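Local coordinates for putative peptidase (Bacteroides fragilis, PDB 5DYN), which is a clostripain-family (C11) cysteine protease, here its larger C-terminal piece, that probably activates the B. fragilis toxin by cleavage, at residues B[147-150]-B[156-159]; B[163-168]-B[172-177]; B[211-216]-B[225-230]. One frame throughout, in Å; residues are numbered along the deposited sequence.

How the contacts relate
The three contacts follow one another along the chain, each closing a short loop before the next begins, so none nests or crosses. Contact 1 folds the loop after helix 130-133 back onto strand 158-159. Helix 160-167 follows directly, and contact 2 pairs it with helix 172-182. After the long strand 185-196 and the short strand 200-203, contact 3 sets strand 212-213 and the residues beyond it against the end of helix 221-227. Contacts 1 and 3 meet in the small two-stranded antiparallel sheet, where Y158 O lies 2.6 Å from T213 N, a probable hydrogen bond. Contact 2 reaches contact 3 through F163, packed on I215.

Contact 1 (B[147-150]-B[156-159]); sequences CYDR and YYYD
C147 and Y158 join the two ends of a loop through a single beta bridge and a sulfur-aromatic contact. With SG anti to the backbone N (chi1 -174°), the sulfur is carried over one face of the Y158 ring, 3.8 Å from its centroid and offset toward the rim. CB of C147 follows over the same side of the ring and comes within 3.5 Å of Y158 CE2. Next along the loop, the Y148 ring runs beside the D159 backbone, and its hydroxyl OH donates to D159 OD1 over 2.6 Å. It meets the anti side of that oxygen, the ring and carboxylate planes standing 67° apart. K209 N also binds OD1, while OD2 caps R162 N, so D159 ties this loop to the start of helix 160-167. At the other end D149 lies alongside Y156. Its OD2 accepts a nearly straight bond (167°) from Y156 N at 2.7 Å, approached from above the carboxylate plane, and also forms a salt bridge with R151. The Y157 ring stacks on F34, and its OH bonds E120 of the neighbouring chain, so this corner reaches the chain interface. Y157 O takes the backbone N of Y148 at 2.8 Å. R150 turns back within the loop, where its NH2 reaches a lone pair of C147 O at 2.8 Å.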
ATOM      1  N   CYS B 147     -13.938  -6.091  -8.847  1.00 29.59           N
ATOM      2  CA  CYS B 147     -12.581  -6.438  -9.232  1.00 26.65           C
ATOM      3  C   CYS B 147     -11.749  -5.169  -9.325  1.00 31.51           C
ATOM      4  O   CYS B 147     -12.032  -4.298 -10.150  1.00 28.10           O
ATOM      5  CB  CYS B 147     -12.566  -7.186 -10.562  1.00 27.82           C
ATOM      6  SG  CYS B 147     -10.942  -7.804 -11.047  1.00 35.40           S
ATOM      7  N   TYR B 148     -10.733  -5.062  -8.472  1.00 30.72           N
ATOM      8  CA  TYR B 148      -9.864  -3.888  -8.456  1.00 31.33           C
ATOM      9  C   TYR B 148      -8.831  -3.930  -9.581  1.00 30.47           C
ATOM     10  O   TYR B 148      -8.147  -2.940  -9.840  1.00 30.40           O
ATOM     11  CB  TYR B 148      -9.145  -3.765  -7.110  1.00 32.47           C
ATOM     12  CG  TYR B 148     -10.057  -3.585  -5.919  1.00 31.90           C
ATOM     13  CD1 TYR B 148     -10.837  -2.441  -5.777  1.00 30.12           C
ATOM     14  CD2 TYR B 148     -10.122  -4.553  -4.923  1.00 28.89           C
ATOM     15  CE1 TYR B 148     -11.669  -2.274  -4.683  1.00 24.46           C
ATOM     16  CE2 TYR B 148     -10.947  -4.394  -3.824  1.00 29.79           C
ATOM     17  CZ  TYR B 148     -11.718  -3.254  -3.708  1.00 32.51           C
ATOM     18  OH  TYR B 148     -12.536  -3.099  -2.612  1.00 33.45           O
ATOM     19  N   ASP B 149      -8.718  -5.083 -10.235  1.00 29.45           N
ATOM     20  CA  ASP B 149      -7.739  -5.276 -11.298  1.00 30.51           C
ATOM     21  C   ASP B 149      -8.409  -5.194 -12.665  1.00 29.70           C
ATOM     22  O   ASP B 149      -9.139  -6.096 -13.070  1.00 31.83           O
ATOM     23  CB  ASP B 149      -7.025  -6.618 -11.124  1.00 29.82           C
ATOM     24  CG  ASP B 149      -5.764  -6.731 -11.970  1.00 34.00           C
ATOM     25  OD1 ASP B 149      -5.640  -6.001 -12.980  1.00 28.58           O
ATOM     26  OD2 ASP B 149      -4.893  -7.559 -11.622  1.00 34.40           O
ATOM     27  N   ARG B 150      -8.137  -4.107 -13.377  1.00 30.91           N
ATOM     28  CA  ARG B 150      -8.821  -3.818 -14.631  1.00 29.31           C
ATOM     29  C   ARG B 150      -8.089  -4.393 -15.840  1.00 35.28           C
ATOM     30  O   ARG B 150      -8.510  -4.203 -16.979  1.00 36.35           O
ATOM     31  CB  ARG B 150      -8.995  -2.309 -14.781  1.00 26.51           C
ATOM     32  CG  ARG B 150      -9.949  -1.728 -13.756  1.00 27.31           C
ATOM     33  CD  ARG B 150     -11.368  -2.125 -14.104  1.00 37.19           C
ATOM     34  NE  ARG B 150     -12.099  -2.671 -12.967  1.00 34.10           N
ATOM     35  CZ  ARG B 150     -13.381  -3.020 -13.013  1.00 34.31           C
ATOM     36  NH1 ARG B 150     -14.068  -2.876 -14.138  1.00 31.18           N
ATOM     37  NH2 ARG B 150     -13.979  -3.513 -11.935  1.00 32.28           N
ATOM     38  N   TYR B 156      -6.071  -9.831 -10.828  1.00 30.89           N
ATOM     39  CA  TYR B 156      -5.488 -10.377  -9.605  1.00 27.92           C
ATOM     40  C   TYR B 156      -6.301 -10.101  -8.349  1.00 28.13           C
ATOM     41  O   TYR B 156      -6.396 -10.949  -7.468  1.00 27.71           O
ATOM     42  CB  TYR B 156      -4.081  -9.816  -9.393  1.00 32.79           C
ATOM     43  CG  TYR B 156      -3.056 -10.236 -10.419  1.00 30.65           C
ATOM     44  CD1 TYR B 156      -3.238 -11.372 -11.197  1.00 28.21           C
ATOM     45  CD2 TYR B 156      -1.893  -9.495 -10.598  1.00 31.08           C
ATOM     46  CE1 TYR B 156      -2.289 -11.755 -12.132  1.00 29.65           C
ATOM     47  CE2 TYR B 156      -0.941  -9.867 -11.526  1.00 33.52           C
ATOM     48  CZ  TYR B 156      -1.142 -10.997 -12.290  1.00 33.93           C
ATOM     49  OH  TYR B 156      -0.189 -11.360 -13.214  1.00 44.04           O
ATOM     50  N   TYR B 157      -6.873  -8.905  -8.262  1.00 31.58           N
ATOM     51  CA  TYR B 157      -7.396  -8.419  -6.992  1.00 30.64           C
ATOM     52  C   TYR B 157      -8.907  -8.217  -6.992  1.00 30.12           C
ATOM     53  O   TYR B 157      -9.441  -7.434  -7.777  1.00 35.18           O
ATOM     54  CB  TYR B 157      -6.701  -7.107  -6.621  1.00 35.51           C
ATOM     55  CG  TYR B 157      -5.219  -7.117  -6.910  1.00 36.03           C
ATOM     56  CD1 TYR B 157      -4.329  -7.759  -6.057  1.00 34.95           C
ATOM     57  CD2 TYR B 157      -4.709  -6.496  -8.045  1.00 34.27           C
ATOM     58  CE1 TYR B 157      -2.971  -7.778  -6.323  1.00 30.65           C
ATOM     59  CE2 TYR B 157      -3.354  -6.512  -8.319  1.00 34.05           C
ATOM     60  CZ  TYR B 157      -2.491  -7.153  -7.455  1.00 32.35           C
ATOM     61  OH  TYR B 157      -1.143  -7.169  -7.722  1.00 29.11           O
ATOM     62  N   TYR B 158      -9.587  -8.929  -6.099  1.00 26.97           N
ATOM     63  CA  TYR B 158     -11.022  -8.767  -5.903  1.00 28.22           C
ATOM     64  C   TYR B 158     -11.311  -8.301  -4.485  1.00 28.54           C
ATOM     65  O   TYR B 158     -10.499  -8.496  -3.584  1.00 34.44           O
ATOM     66  CB  TYR B 158     -11.760 -10.074  -6.174  1.00 23.95           C
ATOM     67  CG  TYR B 158     -11.786 -10.488  -7.622  1.00 24.76           C
ATOM     68  CD1 TYR B 158     -10.733 -11.203  -8.178  1.00 29.10           C
ATOM     69  CD2 TYR B 158     -12.869 -10.176  -8.434  1.00 29.84           C
ATOM     70  CE1 TYR B 158     -10.758 -11.593  -9.506  1.00 30.92           C
ATOM     71  CE2 TYR B 158     -12.904 -10.562  -9.760  1.00 23.72           C
ATOM     72  CZ  TYR B 158     -11.845 -11.268 -10.291  1.00 30.22           C
ATOM     73  OH  TYR B 158     -11.873 -11.653 -11.611  1.00 34.05           O
ATOM     74  N   ASP B 159     -12.472  -7.691  -4.284  1.00 29.08           N
ATOM     75  CA  ASP B 159     -12.857  -7.245  -2.954  1.00 30.39           C
ATOM     76  C   ASP B 159     -13.126  -8.442  -2.043  1.00 32.50           C
ATOM     77  O   ASP B 159     -13.954  -9.295  -2.354  1.00 30.35           O
ATOM     78  CB  ASP B 159     -14.085  -6.342  -3.024  1.00 25.43           C
ATOM     79  CG  ASP B 159     -14.470  -5.789  -1.671  1.00 33.97           C
ATOM     80  OD1 ASP B 159     -13.811  -4.832  -1.212  1.00 31.20           O
ATOM     81  OD2 ASP B 159     -15.426  -6.316  -1.065  1.00 36.46           O
TER

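Contact 2 (B[163-168]-B[172-177]); sequences FIYQIT and GDYDSW
A helical hairpin brings I164, Y165 and T168, on and just past the end of helix 160-167, against Y174 and W177 of helix 172-182. The short helical segments run nearly antiparallel, at 159° and 9.2 Å between axes, and no hydrogen bond links them; rings and aliphatic branches carry the contact. Y165 and Y174 form a T-shaped pair with planes at 89° and centroids 4.9 Å apart. The edge of Y165 is presented to the face of Y174: CD1 stands over the ring centre, and its nearest atom there is Y174 CE2 at 3.5 Å. In Y174, CG is anti to the backbone N (chi1 171°), which swings the ring across to helix 160-167, where its OH bonds D161 OD1. I164 covers one face of the W177 indole with both branches. Its CG1 lies 3.7 Å from the centroid of the six-membered ring, a CH-pi contact, while CG2 sits 3.7 Å from W177 CD2 and also touches the Y174 ring. T168 closes the end of the hairpin near the loop. Its OG1 donates to I164 O at 2.7 Å and packs on Y174 CB at 3.2 Å. The same carbonyl receives T168 N from the opposite face of its plane, so two bonds grip it. Beyond the pair, W177 is wedged against L122 and A125 of helix 119-127, with NE1 bound to T126. I164 packs on L130 of helix 130-133, a helix that D173 also grips through R132 and Y133, while the F163 ring packs on I215, beyond strand 212-213.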
ATOM      1  N   PHE B 163     -16.462 -11.030  -1.890  1.00 29.43           N
ATOM      2  CA  PHE B 163     -16.175 -12.423  -2.215  1.00 32.36           C
ATOM      3  C   PHE B 163     -16.718 -13.372  -1.144  1.00 31.64           C
ATOM      4  O   PHE B 163     -17.321 -14.400  -1.465  1.00 31.90           O
ATOM      5  CB  PHE B 163     -14.669 -12.631  -2.393  1.00 29.81           C
ATOM      6  CG  PHE B 163     -14.264 -14.075  -2.490  1.00 31.51           C
ATOM      7  CD1 PHE B 163     -14.661 -14.850  -3.568  1.00 27.54           C
ATOM      8  CD2 PHE B 163     -13.482 -14.656  -1.504  1.00 31.74           C
ATOM      9  CE1 PHE B 163     -14.289 -16.181  -3.659  1.00 36.43           C
ATOM     10  CE2 PHE B 163     -13.105 -15.988  -1.590  1.00 38.44           C
ATOM     11  CZ  PHE B 163     -13.512 -16.751  -2.668  1.00 34.13           C
ATOM     12  N   ILE B 164     -16.502 -13.031   0.124  1.00 30.22           N
ATOM     13  CA  ILE B 164     -17.025 -13.841   1.221  1.00 37.13           C
ATOM     14  C   ILE B 164     -18.550 -13.796   1.194  1.00 34.45           C
ATOM     15  O   ILE B 164     -19.217 -14.799   1.449  1.00 37.43           O
ATOM     16  CB  ILE B 164     -16.504 -13.366   2.600  1.00 37.81           C
ATOM     17  CG1 ILE B 164     -14.977 -13.421   2.646  1.00 38.65           C
ATOM     18  CG2 ILE B 164     -17.062 -14.235   3.716  1.00 33.35           C
ATOM     19  CD1 ILE B 164     -14.413 -14.818   2.480  1.00 32.48           C
ATOM     20  N   TYR B 165     -19.091 -12.628   0.862  1.00 31.56           N
ATOM     21  CA  TYR B 165     -20.533 -12.456   0.734  1.00 35.63           C
ATOM     22  C   TYR B 165     -21.104 -13.352  -0.364  1.00 36.33           C
ATOM     23  O   TYR B 165     -22.177 -13.937  -0.211  1.00 35.56           O
ATOM     24  CB  TYR B 165     -20.869 -10.993   0.440  1.00 37.82           C
ATOM     25  CG  TYR B 165     -22.352 -10.703   0.397  1.00 37.47           C
ATOM     26  CD1 TYR B 165     -23.037 -10.334   1.546  1.00 36.26           C
ATOM     27  CD2 TYR B 165     -23.066 -10.794  -0.793  1.00 38.40           C
ATOM     28  CE1 TYR B 165     -24.389 -10.067   1.514  1.00 38.96           C
ATOM     29  CE2 TYR B 165     -24.421 -10.527  -0.833  1.00 38.92           C
ATOM     30  CZ  TYR B 165     -25.075 -10.165   0.323  1.00 39.26           C
ATOM     31  OH  TYR B 165     -26.422  -9.896   0.292  1.00 42.45           O
ATOM     32  N   GLN B 166     -20.376 -13.448  -1.469  1.00 34.67           N
ATOM     33  CA  GLN B 166     -20.802 -14.248  -2.609  1.00 35.70           C
ATOM     34  C   GLN B 166     -20.897 -15.731  -2.253  1.00 35.97           C
ATOM     35  O   GLN B 166     -21.925 -16.371  -2.484  1.00 35.39           O
ATOM     36  CB  GLN B 166     -19.835 -14.050  -3.778  1.00 32.35           C
ATOM     37  CG  GLN B 166     -20.299 -14.646  -5.099  1.00 40.04           C
ATOM     38  CD  GLN B 166     -21.200 -13.709  -5.877  1.00 49.24           C
ATOM     39  OE1 GLN B 166     -22.119 -13.106  -5.321  1.00 55.72           O
ATOM     40  NE2 GLN B 166     -20.934 -13.573  -7.171  1.00 44.30           N
ATOM     41  N   ILE B 167     -19.825 -16.270  -1.682  1.00 37.32           N
ATOM     42  CA  ILE B 167     -19.742 -17.702  -1.421  1.00 34.12           C
ATOM     43  C   ILE B 167     -20.614 -18.137  -0.247  1.00 32.26           C
ATOM     44  O   ILE B 167     -20.951 -19.314  -0.122  1.00 36.41           O
ATOM     45  CB  ILE B 167     -18.288 -18.138  -1.158  1.00 36.55           C
ATOM     46  CG1 ILE B 167     -17.773 -17.543   0.153  1.00 29.60           C
ATOM     47  CG2 ILE B 167     -17.396 -17.727  -2.320  1.00 33.34           C
ATOM     48  CD1 ILE B 167     -16.372 -17.986   0.501  1.00 32.24           C
ATOM     49  N   THR B 168     -20.982 -17.191   0.612  1.00 35.70           N
ATOM     50  CA  THR B 168     -21.869 -17.496   1.730  1.00 36.50           C
ATOM     51  C   THR B 168     -23.290 -17.021   1.453  1.00 34.26           C
ATOM     52  O   THR B 168     -24.164 -17.149   2.307  1.00 31.92           O
ATOM     53  CB  THR B 168     -21.384 -16.851   3.045  1.00 35.13           C
ATOM     54  OG1 THR B 168     -21.441 -15.426   2.929  1.00 33.17           O
ATOM     55  CG2 THR B 168     -19.963 -17.278   3.363  1.00 33.39           C
ATOM     56  N   GLY B 172     -25.822 -16.254   7.606  1.00 39.13           N
ATOM     57  CA  GLY B 172     -25.411 -15.970   8.969  1.00 33.64           C
ATOM     58  C   GLY B 172     -23.913 -16.088   9.174  1.00 41.18           C
ATOM     59  O   GLY B 172     -23.350 -15.442  10.057  1.00 43.03           O
ATOM     60  N   ASP B 173     -23.265 -16.919   8.362  1.00 39.35           N
ATOM     61  CA  ASP B 173     -21.816 -17.062   8.427  1.00 36.16           C
ATOM     62  C   ASP B 173     -21.130 -15.802   7.928  1.00 37.71           C
ATOM     63  O   ASP B 173     -20.044 -15.455   8.390  1.00 37.42           O
ATOM     64  CB  ASP B 173     -21.349 -18.266   7.613  1.00 35.99           C
ATOM     65  CG  ASP B 173     -21.575 -19.572   8.335  1.00 46.37           C
ATOM     66  OD1 ASP B 173     -21.738 -19.538   9.572  1.00 39.19           O
ATOM     67  OD2 ASP B 173     -21.587 -20.628   7.670  1.00 46.04           O
ATOM     68  N   TYR B 174     -21.765 -15.119   6.981  1.00 33.39           N
ATOM     69  CA  TYR B 174     -21.235 -13.858   6.499  1.00 36.38           C
ATOM     70  C   TYR B 174     -21.238 -12.825   7.617  1.00 39.92           C
ATOM     71  O   TYR B 174     -20.234 -12.154   7.848  1.00 39.41           O
ATOM     72  CB  TYR B 174     -22.029 -13.335   5.300  1.00 35.86           C
ATOM     73  CG  TYR B 174     -21.627 -11.929   4.917  1.00 36.31           C
ATOM     74  CD1 TYR B 174     -20.404 -11.678   4.301  1.00 33.18           C
ATOM     75  CD2 TYR B 174     -22.453 -10.850   5.194  1.00 32.19           C
ATOM     76  CE1 TYR B 174     -20.024 -10.394   3.963  1.00 31.04           C
ATOM     77  CE2 TYR B 174     -22.084  -9.563   4.859  1.00 37.39           C
ATOM     78  CZ  TYR B 174     -20.868  -9.339   4.244  1.00 42.85           C
ATOM     79  OH  TYR B 174     -20.501  -8.053   3.909  1.00 40.47           O
ATOM     80  N   ASP B 175     -22.373 -12.710   8.306  1.00 41.94           N
ATOM     81  CA  ASP B 175     -22.531 -11.746   9.391  1.00 36.40           C
ATOM     82  C   ASP B 175     -21.472 -11.930  10.467  1.00 41.36           C
ATOM     83  O   ASP B 175     -20.923 -10.955  10.979  1.00 45.71           O
ATOM     84  CB  ASP B 175     -23.924 -11.862  10.008  1.00 35.82           C
ATOM     85  CG  ASP B 175     -25.025 -11.605   9.004  1.00 42.03           C
ATOM     86  OD1 ASP B 175     -24.760 -10.914   7.998  1.00 44.22           O
ATOM     87  OD2 ASP B 175     -26.157 -12.086   9.218  1.00 48.00           O
ATOM     88  N   SER B 176     -21.190 -13.185  10.802  1.00 41.17           N
ATOM     89  CA  SER B 176     -20.156 -13.505  11.777  1.00 39.50           C
ATOM     90  C   SER B 176     -18.803 -13.034  11.270  1.00 42.51           C
ATOM     91  O   SER B 176     -18.063 -12.359  11.986  1.00 46.16           O
ATOM     92  CB  SER B 176     -20.120 -15.006  12.062  1.00 38.47           C
ATOM     93  OG  SER B 176     -21.288 -15.419  12.749  1.00 47.31           O
ATOM     94  N   TRP B 177     -18.494 -13.390  10.027  1.00 38.92           N
ATOM     95  CA  TRP B 177     -17.246 -12.980   9.398  1.00 36.64           C
ATOM     96  C   TRP B 177     -17.181 -11.463   9.266  1.00 37.64           C
ATOM     97  O   TRP B 177     -16.137 -10.853   9.500  1.00 33.32           O
ATOM     98  CB  TRP B 177     -17.095 -13.635   8.023  1.00 35.21           C
ATOM     99  CG  TRP B 177     -15.835 -13.246   7.318  1.00 32.87           C
ATOM    100  CD1 TRP B 177     -14.636 -13.893   7.370  1.00 37.76           C
ATOM    101  CD2 TRP B 177     -15.645 -12.115   6.459  1.00 35.52           C
ATOM    102  NE1 TRP B 177     -13.711 -13.237   6.596  1.00 41.10           N
ATOM    103  CE2 TRP B 177     -14.305 -12.141   6.026  1.00 39.37           C
ATOM    104  CE3 TRP B 177     -16.477 -11.081   6.015  1.00 31.03           C
ATOM    105  CZ2 TRP B 177     -13.776 -11.175   5.168  1.00 34.08           C
ATOM    106  CZ3 TRP B 177     -15.952 -10.123   5.164  1.00 34.19           C
ATOM    107  CH2 TRP B 177     -14.615 -10.177   4.750  1.00 36.37           C
TER

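Contact 3 (B[211-216]-B[225-230]); sequences LSTYIP and TSYQQT. Unlike the reference sequence in segment 225-230: T225 (reference Ala). With NA (sodium ion), chain G; NA (sodium ion), chain J.
The extended backbone of 211-216, which includes strand 212-213, carries Y214 past the end of helix 221-227, where the chain bends through a type I turn from Y227 to T230. CA of Y214 and CA of Y227 are 8.1 Å apart, and the contact is made by side chains rather than by backbone bonds. The two tyrosine side chains lie alongside, pointing opposite ways, with ring planes 45° apart and centroids 4.8 Å from one another. CB of Y214 approaches a face of the Y227 ring in a CH-pi contact, 3.5 Å from CE1 of Y227, and CD2 of Y214 stands over the centre of that ring. OG1 of T230 lies on the opposite face, toward the rim, and donates to Y227 O at 2.8 Å in the carbonyl plane. The Y227 ring is thus flanked on both faces while its hydroxyl reaches a sodium ion lying in the ring plane. Y227 OH is 2.8 Å and T213 OG1 2.7 Å from this ion, and NE1 of W232 and of W238 complete the site as modelled, unusual neighbours for sodium because an indole N-H is a donor. T213 OG1 sits anti to its own main-chain nitrogen (chi1 -178°), which turns it to the metal. S212 OG binds a second sodium ion, shared with F34 and P55. W122 of the neighbouring chain meets both tyrosines edge-to-face. Y214 OH bonds N224 of helix 221-227, and T230 caps the start of helix 231-236. On the strand side, T213 pairs with Y158 and packs on L160 of helix 160-167 and on V38 and E39 of helix 38-43.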
ATOM      1  N   LEU B 211     -10.434  -3.525   0.675  1.00 29.64           N
ATOM      2  CA  LEU B 211      -9.346  -4.466   0.921  1.00 30.63           C
ATOM      3  C   LEU B 211      -9.443  -5.615  -0.066  1.00 32.00           C
ATOM      4  O   LEU B 211     -10.470  -6.291  -0.141  1.00 30.62           O
ATOM      5  CB  LEU B 211      -9.385  -4.992   2.357  1.00 34.81           C
ATOM      6  CG  LEU B 211      -8.214  -5.883   2.785  1.00 33.53           C
ATOM      7  CD1 LEU B 211      -6.914  -5.088   2.827  1.00 28.41           C
ATOM      8  CD2 LEU B 211      -8.492  -6.538   4.130  1.00 29.37           C
ATOM      9  N   SER B 212      -8.377  -5.836  -0.828  1.00 24.81           N
ATOM     10  CA  SER B 212      -8.423  -6.828  -1.893  1.00 30.39           C
ATOM     11  C   SER B 212      -8.017  -8.217  -1.420  1.00 33.39           C
ATOM     12  O   SER B 212      -7.398  -8.381  -0.368  1.00 29.34           O
ATOM     13  CB  SER B 212      -7.524  -6.410  -3.056  1.00 31.75           C
ATOM     14  OG  SER B 212      -6.165  -6.654  -2.748  1.00 29.66           O
ATOM     15  N   THR B 213      -8.376  -9.213  -2.221  1.00 28.24           N
ATOM     16  CA  THR B 213      -7.962 -10.586  -1.993  1.00 26.46           C
ATOM     17  C   THR B 213      -7.670 -11.258  -3.326  1.00 29.58           C
ATOM     18  O   THR B 213      -8.143 -10.813  -4.372  1.00 30.40           O
ATOM     19  CB  THR B 213      -9.036 -11.395  -1.251  1.00 33.83           C
ATOM     20  OG1 THR B 213      -8.552 -12.723  -1.009  1.00 32.55           O
ATOM     21  CG2 THR B 213     -10.308 -11.477  -2.087  1.00 26.70           C
ATOM     22  N   TYR B 214      -6.888 -12.329  -3.289  1.00 30.65           N
ATOM     23  CA  TYR B 214      -6.677 -13.134  -4.479  1.00 32.85           C
ATOM     24  C   TYR B 214      -7.778 -14.180  -4.581  1.00 34.01           C
ATOM     25  O   TYR B 214      -8.388 -14.558  -3.579  1.00 32.23           O
ATOM     26  CB  TYR B 214      -5.296 -13.797  -4.459  1.00 27.11           C
ATOM     27  CG  TYR B 214      -5.032 -14.683  -5.657  1.00 30.52           C
ATOM     28  CD1 TYR B 214      -4.811 -14.137  -6.915  1.00 29.40           C
ATOM     29  CD2 TYR B 214      -5.009 -16.065  -5.530  1.00 31.93           C
ATOM     30  CE1 TYR B 214      -4.574 -14.940  -8.011  1.00 24.44           C
ATOM     31  CE2 TYR B 214      -4.773 -16.877  -6.622  1.00 32.58           C
ATOM     32  CZ  TYR B 214      -4.556 -16.311  -7.858  1.00 28.45           C
ATOM     33  OH  TYR B 214      -4.320 -17.120  -8.944  1.00 32.70           O
ATOM     34  N   ILE B 215      -8.054 -14.622  -5.803  1.00 29.78           N
ATOM     35  CA  ILE B 215      -8.980 -15.720  -6.032  1.00 36.49           C
ATOM     36  C   ILE B 215      -8.376 -16.658  -7.067  1.00 36.17           C
ATOM     37  O   ILE B 215      -7.993 -16.220  -8.152  1.00 37.61           O
ATOM     38  CB  ILE B 215     -10.364 -15.230  -6.516  1.00 37.90           C
ATOM     39  CG1 ILE B 215     -10.976 -14.249  -5.514  1.00 31.26           C
ATOM     40  CG2 ILE B 215     -11.297 -16.410  -6.733  1.00 34.11           C
ATOM     41  CD1 ILE B 215     -12.302 -13.680  -5.950  1.00 26.63           C
ATOM     42  N   PRO B 216      -8.266 -17.950  -6.721  1.00 38.14           N
ATOM     43  CA  PRO B 216      -7.738 -18.969  -7.634  1.00 36.39           C
ATOM     44  C   PRO B 216      -8.536 -19.054  -8.935  1.00 38.90           C
ATOM     45  O   PRO B 216      -9.731 -18.759  -8.961  1.00 37.66           O
ATOM     46  CB  PRO B 216      -7.866 -20.262  -6.824  1.00 35.11           C
ATOM     47  CG  PRO B 216      -7.813 -19.818  -5.408  1.00 33.78           C
ATOM     48  CD  PRO B 216      -8.538 -18.503  -5.384  1.00 35.28           C
ATOM     49  N   THR B 225      -0.230 -21.711  -7.378  1.00 35.81           N
ATOM     50  CA  THR B 225       0.884 -22.317  -6.664  1.00 33.74           C
ATOM     51  C   THR B 225       1.649 -21.259  -5.878  1.00 35.95           C
ATOM     52  O   THR B 225       1.978 -21.460  -4.710  1.00 36.09           O
ATOM     53  CB  THR B 225       1.844 -23.040  -7.634  1.00 37.44           C
ATOM     54  OG1 THR B 225       1.160 -24.128  -8.269  1.00 31.23           O
ATOM     55  CG2 THR B 225       3.051 -23.584  -6.890  1.00 34.39           C
ATOM     56  N   SER B 226       1.922 -20.128  -6.525  1.00 35.84           N
ATOM     57  CA  SER B 226       2.627 -19.019  -5.884  1.00 35.45           C
ATOM     58  C   SER B 226       1.885 -18.500  -4.657  1.00 33.63           C
ATOM     59  O   SER B 226       2.501 -18.078  -3.684  1.00 34.61           O
ATOM     60  CB  SER B 226       2.833 -17.873  -6.873  1.00 32.66           C
ATOM     61  OG  SER B 226       3.593 -18.288  -7.991  1.00 42.17           O
ATOM     62  N   TYR B 227       0.558 -18.532  -4.714  1.00 35.82           N
ATOM     63  CA  TYR B 227      -0.270 -18.033  -3.623  1.00 33.20           C
ATOM     64  C   TYR B 227      -0.107 -18.887  -2.369  1.00 35.30           C
ATOM     65  O   TYR B 227      -0.358 -18.425  -1.257  1.00 39.17           O
ATOM     66  CB  TYR B 227      -1.740 -17.990  -4.047  1.00 34.14           C
ATOM     67  CG  TYR B 227      -2.634 -17.208  -3.111  1.00 26.83           C
ATOM     68  CD1 TYR B 227      -2.395 -15.866  -2.855  1.00 24.65           C
ATOM     69  CD2 TYR B 227      -3.728 -17.806  -2.498  1.00 28.14           C
ATOM     70  CE1 TYR B 227      -3.208 -15.143  -2.009  1.00 26.74           C
ATOM     71  CE2 TYR B 227      -4.552 -17.089  -1.647  1.00 25.78           C
ATOM     72  CZ  TYR B 227      -4.285 -15.755  -1.408  1.00 29.95           C
ATOM     73  OH  TYR B 227      -5.096 -15.024  -0.568  1.00 29.48           O
ATOM     74  N   GLN B 228       0.325 -20.132  -2.549  1.00 31.05           N
ATOM     75  CA  GLN B 228       0.564 -21.019  -1.416  1.00 35.20           C
ATOM     76  C   GLN B 228       1.801 -20.601  -0.621  1.00 37.71           C
ATOM     77  O   GLN B 228       2.096 -21.173   0.428  1.00 37.07           O
ATOM     78  CB  GLN B 228       0.717 -22.464  -1.888  1.00 33.74           C
ATOM     79  CG  GLN B 228      -0.452 -22.965  -2.708  1.00 34.13           C
ATOM     80  CD  GLN B 228      -0.325 -24.435  -3.053  1.00 37.32           C
ATOM     81  OE1 GLN B 228       0.029 -24.792  -4.175  1.00 38.30           O
ATOM     82  NE2 GLN B 228      -0.619 -25.297  -2.086  1.00 31.38           N
ATOM     83  N   GLN B 229       2.518 -19.599  -1.124  1.00 38.84           N
ATOM     84  CA  GLN B 229       3.717 -19.101  -0.461  1.00 38.42           C
ATOM     85  C   GLN B 229       3.400 -17.949   0.483  1.00 33.68           C
ATOM     86  O   GLN B 229       4.191 -17.634   1.371  1.00 35.73           O
ATOM     87  CB  GLN B 229       4.754 -18.658  -1.493  1.00 34.69           C
ATOM     88  CG  GLN B 229       5.084 -19.721  -2.521  1.00 43.04           C
ATOM     89  CD  GLN B 229       6.059 -19.232  -3.574  1.00 45.91           C
ATOM     90  OE1 GLN B 229       6.505 -18.086  -3.539  1.00 49.26           O
ATOM     91  NE2 GLN B 229       6.395 -20.103  -4.520  1.00 43.38           N
ATOM     92  N   THR B 230       2.249 -17.315   0.289  1.00 31.07           N
ATOM     93  CA  THR B 230       1.852 -16.215   1.160  1.00 31.89           C
ATOM     94  C   THR B 230       1.506 -16.748   2.545  1.00 35.00           C
ATOM     95  O   THR B 230       1.025 -17.874   2.682  1.00 36.49           O
ATOM     96  CB  THR B 230       0.650 -15.430   0.588  1.00 30.50           C
ATOM     97  OG1 THR B 230      -0.515 -16.263   0.577  1.00 34.14           O
ATOM     98  CG2 THR B 230       0.939 -14.970  -0.822  1.00 24.73           C
TER
HETATM   99 NA    NA G 402      -7.592 -14.698   0.569  1.00 40.09          NA
HETATM  100 NA    NA J 405      -4.782  -4.903  -4.277  1.00 40.08          NA